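PDB 4H40: putative cell adhesion protein from Bacteroides fragilis, which is probably a fimbrial (pilus) protein that takes part in cell adhesion. Local coordinates for residues Y115-N127 / F131-T143. Sequence-based numbering, arbitrary orientation.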
loop_
_atom_site.group_PDB
_atom_site.type_symbol
_atom_site.label_atom_id
_atom_site.label_comp_id
_atom_site.label_asym_id
_atom_site.label_seq_id
_atom_site.Cartn_x
_atom_site.Cartn_y
_atom_site.Cartn_z
ATOM N N TYR B 115 -2.676 -44.387 -19.893
ATOM C CA TYR B 115 -2.697 -43.885 -18.525
ATOM C C TYR B 115 -2.649 -42.357 -18.461
ATOM O O TYR B 115 -1.996 -41.721 -19.287
ATOM C CB TYR B 115 -1.479 -44.432 -17.743
ATOM C CG TYR B 115 -1.349 -45.935 -17.739
ATOM C CD1 TYR B 115 -1.969 -46.705 -16.758
ATOM C CD2 TYR B 115 -0.589 -46.590 -18.703
ATOM C CE1 TYR B 115 -1.853 -48.097 -16.753
ATOM C CE2 TYR B 115 -0.470 -47.980 -18.711
ATOM C CZ TYR B 115 -1.096 -48.731 -17.729
ATOM O OH TYR B 115 -0.967 -50.101 -17.730
ATOM N N TYR B 116 -3.297 -41.781 -17.445
ATOM C CA TYR B 116 -3.238 -40.354 -17.144
ATOM C C TYR B 116 -2.216 -40.185 -16.061
ATOM O O TYR B 116 -2.077 -41.080 -15.229
ATOM C CB TYR B 116 -4.601 -39.821 -16.681
ATOM C CG TYR B 116 -5.595 -39.628 -17.802
ATOM C CD1 TYR B 116 -5.557 -38.490 -18.605
ATOM C CD2 TYR B 116 -6.606 -40.556 -18.031
ATOM C CE1 TYR B 116 -6.481 -38.297 -19.629
ATOM C CE2 TYR B 116 -7.544 -40.368 -19.043
ATOM C CZ TYR B 116 -7.476 -39.238 -19.844
ATOM O OH TYR B 116 -8.392 -39.040 -20.849
ATOM N N PHE B 117 -1.478 -39.082 -16.051
ATOM C CA PHE B 117 -0.510 -38.906 -14.981
ATOM C C PHE B 117 -0.448 -37.454 -14.533
ATOM O O PHE B 117 -0.596 -36.523 -15.329
ATOM C CB PHE B 117 0.896 -39.474 -15.331
ATOM C CG PHE B 117 1.622 -38.828 -16.487
ATOM C CD1 PHE B 117 1.408 -39.258 -17.789
ATOM C CD2 PHE B 117 2.536 -37.798 -16.272
ATOM C CE1 PHE B 117 2.058 -38.634 -18.868
ATOM C CE2 PHE B 117 3.195 -37.180 -17.351
ATOM C CZ PHE B 117 2.956 -37.607 -18.642
ATOM N N ARG B 118 -0.276 -37.284 -13.221
ATOM C CA ARG B 118 -0.139 -35.994 -12.552
ATOM C C ARG B 118 1.174 -35.980 -11.790
ATOM O O ARG B 118 1.726 -37.044 -11.475
ATOM C CB ARG B 118 -1.325 -35.703 -11.616
ATOM C CG ARG B 118 -2.667 -35.722 -12.309
ATOM C CD ARG B 118 -3.684 -34.898 -11.568
ATOM N NE ARG B 118 -4.527 -34.203 -12.532
ATOM C CZ ARG B 118 -4.787 -32.904 -12.516
ATOM N NH1 ARG B 118 -4.328 -32.137 -11.541
ATOM N NH2 ARG B 118 -5.533 -32.365 -13.459
ATOM N N ILE B 119 1.697 -34.774 -11.533
ATOM C CA ILE B 119 2.961 -34.566 -10.825
ATOM C C ILE B 119 2.727 -33.660 -9.651
ATOM O O ILE B 119 1.915 -32.735 -9.729
ATOM C CB ILE B 119 4.103 -33.976 -11.733
ATOM C CG1 ILE B 119 4.068 -34.427 -13.215
ATOM C CG2 ILE B 119 5.498 -34.092 -11.085
ATOM C CD1 ILE B 119 4.352 -35.843 -13.466
ATOM N N LEU B 120 3.489 -33.906 -8.586
ATOM C CA LEU B 120 3.554 -33.131 -7.348
ATOM C C LEU B 120 5.008 -32.961 -6.974
ATOM O O LEU B 120 5.798 -33.897 -7.152
ATOM C CB LEU B 120 2.806 -33.829 -6.202
ATOM C CG LEU B 120 1.328 -34.054 -6.369
ATOM C CD1 LEU B 120 0.908 -35.249 -5.605
ATOM C CD2 LEU B 120 0.518 -32.852 -5.926
ATOM N N SER B 121 5.364 -31.793 -6.439
ATOM C CA SER B 121 6.719 -31.537 -5.954
ATOM C C SER B 121 6.634 -30.558 -4.791
ATOM O O SER B 121 6.096 -29.458 -4.979
ATOM C CB SER B 121 7.643 -31.030 -7.057
ATOM O OG SER B 121 8.957 -30.876 -6.549
ATOM N N PRO B 122 7.043 -30.947 -3.558
ATOM C CA PRO B 122 7.684 -32.220 -3.141
ATOM C C PRO B 122 6.815 -33.466 -3.346
ATOM O O PRO B 122 5.593 -33.355 -3.482
ATOM C CB PRO B 122 7.951 -32.001 -1.641
ATOM C CG PRO B 122 8.019 -30.517 -1.481
ATOM C CD PRO B 122 6.964 -30.009 -2.420
ATOM N N ALA B 123 7.459 -34.659 -3.342
ATOM C CA ALA B 123 6.791 -35.952 -3.533
ATOM C C ALA B 123 5.958 -36.336 -2.301
ATOM O O ALA B 123 6.147 -37.417 -1.723
ATOM C CB ALA B 123 7.817 -37.036 -3.856
ATOM N N LYS B 124 5.034 -35.433 -1.906
ATOM C CA LYS B 124 4.146 -35.609 -0.755
ATOM C C LYS B 124 3.194 -36.786 -0.980
ATOM O O LYS B 124 2.851 -37.091 -2.123
ATOM C CB LYS B 124 3.347 -34.321 -0.453
ATOM C CG LYS B 124 4.193 -33.186 0.102
ATOM C CD LYS B 124 3.312 -32.065 0.655
ATOM C CE LYS B 124 3.686 -31.758 2.081
ATOM N NZ LYS B 124 2.588 -31.056 2.788
ATOM N N ALA B 125 2.786 -37.455 0.109
ATOM C CA ALA B 125 1.873 -38.595 0.049
ATOM C C ALA B 125 0.432 -38.146 -0.230
ATOM O O ALA B 125 -0.003 -37.089 0.241
ATOM C CB ALA B 125 1.936 -39.375 1.344
ATOM N N LEU B 126 -0.297 -38.946 -1.013
ATOM C CA LEU B 126 -1.685 -38.652 -1.345
ATOM C C LEU B 126 -2.574 -38.979 -0.166
ATOM O O LEU B 126 -2.364 -39.997 0.499
ATOM C CB LEU B 126 -2.158 -39.416 -2.592
ATOM C CG LEU B 126 -1.388 -39.177 -3.882
ATOM C CD1 LEU B 126 -1.593 -40.312 -4.849
ATOM C CD2 LEU B 126 -1.749 -37.860 -4.511
ATOM N N ASN B 127 -3.562 -38.119 0.106
ATOM C CA ASN B 127 -4.514 -38.336 1.186
ATOM C C ASN B 127 -5.697 -39.194 0.677
ATOM O O ASN B 127 -5.678 -39.654 -0.472
ATOM C CB ASN B 127 -4.972 -36.995 1.791
ATOM C CG ASN B 127 -5.683 -36.032 0.863
ATOM O OD1 ASN B 127 -6.236 -36.393 -0.178
ATOM N ND2 ASN B 127 -5.734 -34.775 1.258
ATOM N N PHE B 131 -5.816 -36.097 -3.199
ATOM C CA PHE B 131 -4.916 -34.942 -3.294
ATOM C C PHE B 131 -3.863 -35.056 -2.172
ATOM O O PHE B 131 -3.633 -36.147 -1.663
ATOM C CB PHE B 131 -5.675 -33.586 -3.259
ATOM C CG PHE B 131 -4.860 -32.338 -3.631
ATOM C CD1 PHE B 131 -3.997 -32.340 -4.733
ATOM C CD2 PHE B 131 -4.973 -31.165 -2.894
ATOM C CE1 PHE B 131 -3.275 -31.187 -5.088
ATOM C CE2 PHE B 131 -4.249 -30.015 -3.256
ATOM C CZ PHE B 131 -3.416 -30.033 -4.357
ATOM N N VAL B 132 -3.206 -33.950 -1.823
ATOM C CA VAL B 132 -2.193 -33.898 -0.782
ATOM C C VAL B 132 -2.645 -32.932 0.311
ATOM O O VAL B 132 -3.414 -32.007 0.046
ATOM C CB VAL B 132 -0.791 -33.509 -1.348
ATOM C CG1 VAL B 132 -0.187 -34.645 -2.165
ATOM C CG2 VAL B 132 -0.841 -32.227 -2.163
ATOM N N ASN B 133 -2.156 -33.155 1.535
ATOM C CA ASN B 133 -2.377 -32.265 2.669
ATOM C C ASN B 133 -1.404 -31.074 2.523
ATOM O O ASN B 133 -0.186 -31.277 2.433
ATOM C CB ASN B 133 -2.155 -33.023 3.997
ATOM C CG ASN B 133 -3.160 -34.109 4.303
ATOM O OD1 ASN B 133 -4.357 -33.983 4.044
ATOM N ND2 ASN B 133 -2.702 -35.201 4.910
ATOM N N ILE B 134 -1.939 -29.843 2.428
ATOM C CA ILE B 134 -1.087 -28.659 2.261
ATOM C C ILE B 134 -1.621 -27.520 3.110
ATOM O O ILE B 134 -2.806 -27.185 3.018
ATOM C CB ILE B 134 -0.867 -28.252 0.765
ATOM C CG1 ILE B 134 -0.177 -26.891 0.645
ATOM C CG2 ILE B 134 -2.143 -28.293 -0.066
ATOM C CD1 ILE B 134 0.921 -26.853 -0.284
ATOM N N GLY B 135 -0.732 -26.950 3.928
ATOM C CA GLY B 135 -1.012 -25.813 4.800
ATOM C C GLY B 135 -0.257 -24.563 4.380
ATOM O O GLY B 135 0.131 -24.417 3.216
ATOM N N ASN B 136 -0.067 -23.647 5.321
ATOM C CA ASN B 136 0.680 -22.426 5.105
ATOM C C ASN B 136 2.116 -22.697 5.453
ATOM O O ASN B 136 2.388 -23.641 6.219
ATOM C CB ASN B 136 0.104 -21.266 5.913
ATOM C CG ASN B 136 -1.272 -20.862 5.456
ATOM O OD1 ASN B 136 -1.472 -20.470 4.293
ATOM N ND2 ASN B 136 -2.252 -20.942 6.374
ATOM N N GLY B 137 3.029 -21.923 4.850
ATOM C CA GLY B 137 4.451 -22.098 5.092
ATOM C C GLY B 137 5.058 -23.232 4.297
ATOM O O GLY B 137 6.004 -23.883 4.761
ATOM N N GLU B 138 4.520 -23.468 3.091
ATOM C CA GLU B 138 5.038 -24.477 2.182
ATOM C C GLU B 138 4.686 -24.199 0.729
ATOM O O GLU B 138 3.669 -23.575 0.436
ATOM C CB GLU B 138 4.584 -25.881 2.576
ATOM C CG GLU B 138 3.100 -26.131 2.465
ATOM C CD GLU B 138 2.745 -27.518 2.946
ATOM O OE1 GLU B 138 3.190 -28.483 2.286
ATOM O OE2 GLU B 138 2.111 -27.641 4.022
ATOM N N TYR B 139 5.559 -24.659 -0.175
ATOM C CA TYR B 139 5.353 -24.553 -1.616
ATOM C C TYR B 139 5.006 -25.901 -2.159
ATOM O O TYR B 139 5.493 -26.898 -1.637
ATOM C CB TYR B 139 6.591 -23.998 -2.343
ATOM C CG TYR B 139 7.026 -22.644 -1.861
ATOM C CD1 TYR B 139 6.241 -21.517 -2.086
ATOM C CD2 TYR B 139 8.224 -22.479 -1.175
ATOM C CE1 TYR B 139 6.639 -20.260 -1.635
ATOM C CE2 TYR B 139 8.650 -21.214 -0.754
ATOM C CZ TYR B 139 7.841 -20.116 -0.966
ATOM O OH TYR B 139 8.233 -18.894 -0.503
ATOM N N LEU B 140 4.135 -25.935 -3.184
ATOM C CA LEU B 140 3.770 -27.157 -3.877
ATOM C C LEU B 140 3.611 -26.880 -5.343
ATOM O O LEU B 140 2.730 -26.132 -5.768
ATOM C CB LEU B 140 2.521 -27.870 -3.329
ATOM C CG LEU B 140 2.141 -29.136 -4.114
ATOM C CD1 LEU B 140 2.836 -30.385 -3.585
ATOM C CD2 LEU B 140 0.647 -29.295 -4.198
ATOM N N LEU B 141 4.505 -27.488 -6.112
ATOM C CA LEU B 141 4.481 -27.456 -7.557
ATOM C C LEU B 141 3.712 -28.663 -7.991
ATOM O O LEU B 141 3.869 -29.727 -7.395
ATOM C CB LEU B 141 5.893 -27.471 -8.144
ATOM C CG LEU B 141 6.791 -26.263 -7.925
ATOM C CD1 LEU B 141 8.136 -26.527 -8.519
ATOM C CD2 LEU B 141 6.235 -25.028 -8.596
ATOM N N ALA B 142 2.844 -28.512 -8.972
ATOM C CA ALA B 142 2.020 -29.623 -9.426
ATOM C C ALA B 142 1.449 -29.365 -10.813
ATOM O O ALA B 142 1.643 -28.294 -11.402
ATOM C CB ALA B 142 0.869 -29.839 -8.438
ATOM N N THR B 143 0.735 -30.363 -11.315
ATOM C CA THR B 143 -0.045 -30.358 -12.544
ATOM C C THR B 143 -1.186 -29.352 -12.336
ATOM O O THR B 143 -1.821 -29.353 -11.278
ATOM C CB THR B 143 -0.564 -31.794 -12.787
ATOM O OG1 THR B 143 0.543 -32.691 -12.927
ATOM C CG2 THR B 143 -1.466 -31.895 -13.988
HETATM O O HOH W 1 1.003 -33.800 -15.713
#
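A short antiparallel strand pairing, closed by the loop that joins its two strands, brings residues 115-127 and 131-143 together. Ser121 and Leu141 form a hydrogen-bonded pair, with Ser121 N to Leu141 O at 2.7 Å and Leu141 N to Ser121 O at 2.8 Å. One step on, a side chain replaces a backbone acceptor: Ile119 N donates fairly straight to Thr143 OG1 (2.8 Å), while Thr143 N donates to Ile119 O. This hydroxyl also meets a water held by Phe117 O. Thr143 OG1 lies beside its own backbone N (chi1 -61°) and CG2 lies anti to it. That turns Thr143 CG2 over one face of the Arg118 guanidinium, 3.8 Å from Arg118 CZ. The charge of Arg118 is answered by Asp145, with a cation-pi contact to Trp221.

Leu120 carries much of the apolar contact with 131-142. Leu120 CD1 meets Val132 CG1 at 3.7 Å, the two side chains running past each other in opposite directions. Its CD2 touches Ala142 CB, Leu140 CD2 and, obliquely, the Phe131 ring. Phe131 stacks on Phe219.

Lys124 reaches across the loop and bends at chi3 (126°). Its NZ is gripped by two acceptors. Lys124 NZ bridges to Glu138 OE1 through the syn lone pair and donates to Asn133 O at 2.8 Å. The other carboxylate oxygen, Glu138 OE2, takes Gly135 N from above its plane, so partners at both oxygens probably help to hold the carboxylate's rotation. Asn127 N donates to Phe131 O at 2.7 Å. Asn127 ND2 points its N-H almost straight at Asn133 OD1, which lies in the Asn127 amide plane. The donor stands well above the Asn133 carbonyl plane, not on a lone pair, the amide planes being 59° apart.

Strand 113-121 pairs with 56-62, and with 141-142 and 153-157 along successive parts. The contact is a beta-hairpin-like antiparallel pairing of successive strands, joined by a long, folded-back loop, within an all-beta fimbrillin-like fold.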